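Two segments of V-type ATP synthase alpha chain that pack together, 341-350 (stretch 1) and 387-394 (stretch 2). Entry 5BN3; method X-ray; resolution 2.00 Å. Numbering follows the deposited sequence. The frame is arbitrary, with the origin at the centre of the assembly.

Stretch 1, residues 341-350: SEEGYPAYLL
Stretch 2, residues 387-394: SEPVTQNT

The centre of this contact is apolar, built where the first turns of a helix beginning at Pro 389 meet a loop that itself enters a helix at Leu 349. Pro 389, C-gamma exo, points toward stretch 1 and touches four of its residues. Its CG lies 4.0 Å from Tyr 345 CD2, and its CB the same 4.0 Å from Leu 349 CD2. Val 390 (chi1 t) sets its CG2 3.8 Å from Tyr 345 CZ and 4.3 Å from the ring centroid, an off-centre CH-pi contact; Tyr 345 takes chi1 m, chi2 -73°.

One helical turn on, Asn 393 (m, chi2 -18°) faces both leucines, each t, p: its ND2 is 3.5 Å from Leu 349 CD2 and its CB 3.7 Å from Leu 350 CD1. This is packing, since a methyl offers the amide no acceptor. The backbones draw closest here, with CA atoms 5.7 Å apart at Leu 350 and Asn 393, against 7.8 Å for Leu 349 and Val 390 and 7.0 Å for Glu 342 and Pro 389. The register thus ascends in both stretches.

Stretch 1 reaches that register through a type I turn from Pro 346 to Leu 349, closed by Leu 349 N to Pro 346 O at 3.2 Å. Before it, Gly 344, at phi 85°, psi -12°, adopts a backbone where a CB would jam against the preceding carbonyl.

Toward the edge, Glu 342 CG packs 3.8 Å from Pro 389 CG. Glu 388 caps its helix: OE2 accepts from Val 390 N (3.0 Å) and OE1 from Thr 391 N (2.8 Å), satisfying free amides. No direct hydrogen bond crosses the modelled interface; waters bridge instead. One donates to Glu 342 OE2 (2.7 Å) and Ser 387 O (2.8 Å), another joins Tyr 345 OH (3.0 Å) to Glu 388 OE2 (2.9 Å).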

# COMPACT_ATOMS: atom_id res chain seq x y z
N SER A 341 -2.42 13.33 9.16
CA SER A 341 -1.58 12.27 9.68
C SER A 341 -2.04 10.96 9.07
O SER A 341 -2.45 10.93 7.91
CB SER A 341 -1.66 12.20 11.21
OG SER A 341 -0.86 11.14 11.70
N GLU A 342 -1.99 9.88 9.85
CA GLU A 342 -2.31 8.55 9.33
C GLU A 342 -3.74 8.43 8.82
O GLU A 342 -4.69 8.76 9.54
CB GLU A 342 -2.05 7.49 10.40
CG GLU A 342 -2.20 6.07 9.89
CD GLU A 342 -1.80 5.03 10.92
OE1 GLU A 342 -1.29 5.42 12.00
OE2 GLU A 342 -2.00 3.83 10.66
N GLU A 343 -3.87 7.95 7.59
CA GLU A 343 -5.16 7.79 6.90
C GLU A 343 -5.90 9.10 6.70
O GLU A 343 -7.12 9.11 6.55
CB GLU A 343 -6.05 6.77 7.62
N GLY A 344 -5.16 10.20 6.68
CA GLY A 344 -5.76 11.50 6.42
C GLY A 344 -6.33 12.16 7.66
O GLY A 344 -6.67 13.34 7.64
N TYR A 345 -6.44 11.40 8.75
CA TYR A 345 -6.92 11.95 10.00
C TYR A 345 -5.90 12.92 10.57
O TYR A 345 -4.70 12.77 10.33
CB TYR A 345 -7.21 10.83 11.01
CG TYR A 345 -8.35 9.93 10.59
CD1 TYR A 345 -9.66 10.38 10.65
CD2 TYR A 345 -8.12 8.64 10.14
CE1 TYR A 345 -10.71 9.56 10.27
CE2 TYR A 345 -9.16 7.82 9.76
CZ TYR A 345 -10.45 8.28 9.83
OH TYR A 345 -11.49 7.47 9.45
N PRO A 346 -6.36 13.93 11.32
CA PRO A 346 -5.42 14.85 11.98
C PRO A 346 -4.57 14.10 13.00
O PRO A 346 -5.00 13.07 13.52
CB PRO A 346 -6.34 15.85 12.68
CG PRO A 346 -7.67 15.17 12.79
CD PRO A 346 -7.77 14.30 11.58
N ALA A 347 -3.38 14.62 13.28
CA ALA A 347 -2.47 13.95 14.21
C ALA A 347 -2.98 13.94 15.65
O ALA A 347 -2.50 13.16 16.47
CB ALA A 347 -1.09 14.59 14.13
N TYR A 348 -3.96 14.80 15.94
CA TYR A 348 -4.52 14.89 17.28
C TYR A 348 -5.76 14.02 17.48
O TYR A 348 -6.52 14.23 18.42
CB TYR A 348 -4.81 16.35 17.65
CG TYR A 348 -5.53 17.15 16.58
CD1 TYR A 348 -6.91 17.10 16.47
CD2 TYR A 348 -4.83 17.96 15.71
CE1 TYR A 348 -7.57 17.83 15.50
CE2 TYR A 348 -5.48 18.70 14.74
CZ TYR A 348 -6.85 18.63 14.64
OH TYR A 348 -7.51 19.35 13.68
N LEU A 349 -5.97 13.05 16.60
CA LEU A 349 -7.13 12.16 16.68
C LEU A 349 -7.23 11.45 18.03
O LEU A 349 -8.30 11.43 18.64
CB LEU A 349 -7.11 11.13 15.55
CG LEU A 349 -8.24 10.10 15.58
CD1 LEU A 349 -9.59 10.78 15.44
CD2 LEU A 349 -8.06 9.05 14.49
N LEU A 350 -6.12 10.88 18.49
CA LEU A 350 -6.10 10.15 19.75
C LEU A 350 -6.48 11.03 20.94
O LEU A 350 -7.24 10.63 21.81
CB LEU A 350 -4.72 9.51 19.98
CG LEU A 350 -4.54 8.79 21.32
CD1 LEU A 350 -5.45 7.58 21.40
CD2 LEU A 350 -3.09 8.38 21.53
N SER A 387 -7.27 -2.54 11.64
CA SER A 387 -5.94 -1.95 11.82
C SER A 387 -5.92 -0.44 11.61
O SER A 387 -4.87 0.20 11.71
CB SER A 387 -4.93 -2.63 10.90
OG SER A 387 -5.14 -2.25 9.55
N GLU A 388 -7.08 0.14 11.33
CA GLU A 388 -7.20 1.57 11.03
C GLU A 388 -7.14 2.44 12.30
O GLU A 388 -7.38 1.93 13.40
CB GLU A 388 -8.48 1.81 10.21
CG GLU A 388 -9.77 1.48 10.95
CD GLU A 388 -10.33 2.68 11.67
OE1 GLU A 388 -11.19 2.49 12.56
OE2 GLU A 388 -9.93 3.82 11.34
N PRO A 389 -6.79 3.73 12.16
CA PRO A 389 -6.51 4.60 13.31
C PRO A 389 -7.64 4.75 14.34
O PRO A 389 -7.34 4.75 15.53
CB PRO A 389 -6.24 5.96 12.65
CG PRO A 389 -5.73 5.63 11.31
CD PRO A 389 -6.51 4.42 10.88
N VAL A 390 -8.89 4.92 13.90
CA VAL A 390 -9.99 5.11 14.85
C VAL A 390 -10.13 3.90 15.78
O VAL A 390 -10.20 4.05 17.00
CB VAL A 390 -11.32 5.39 14.13
CG1 VAL A 390 -12.42 5.69 15.15
CG2 VAL A 390 -11.17 6.57 13.19
N THR A 391 -10.16 2.71 15.20
CA THR A 391 -10.27 1.49 15.99
C THR A 391 -9.06 1.33 16.91
O THR A 391 -9.21 1.07 18.10
CB THR A 391 -10.37 0.24 15.10
OG1 THR A 391 -11.50 0.35 14.22
CG2 THR A 391 -10.53 -1.01 15.95
N GLN A 392 -7.86 1.48 16.36
CA GLN A 392 -6.64 1.25 17.12
C GLN A 392 -6.43 2.26 18.24
O GLN A 392 -6.04 1.89 19.35
CB GLN A 392 -5.42 1.20 16.19
CG GLN A 392 -5.37 -0.06 15.33
CD GLN A 392 -5.46 -1.32 16.16
OE1 GLN A 392 -4.85 -1.42 17.22
NE2 GLN A 392 -6.23 -2.29 15.68
N ASN A 393 -6.69 3.54 17.97
CA ASN A 393 -6.64 4.56 19.02
C ASN A 393 -7.63 4.27 20.14
O ASN A 393 -7.30 4.39 21.32
CB ASN A 393 -6.92 5.95 18.44
CG ASN A 393 -5.76 6.50 17.65
OD1 ASN A 393 -4.62 6.03 17.77
ND2 ASN A 393 -6.03 7.51 16.83
N THR A 394 -8.85 3.90 19.76
CA THR A 394 -9.91 3.60 20.72
C THR A 394 -9.54 2.43 21.63
O THR A 394 -9.84 2.45 22.83
CB THR A 394 -11.24 3.30 19.99
OG1 THR A 394 -11.61 4.43 19.19
CG2 THR A 394 -12.35 3.02 20.99
O HOH W 1 -3.77 2.69 12.29
O HOH W 2 -10.06 4.99 8.73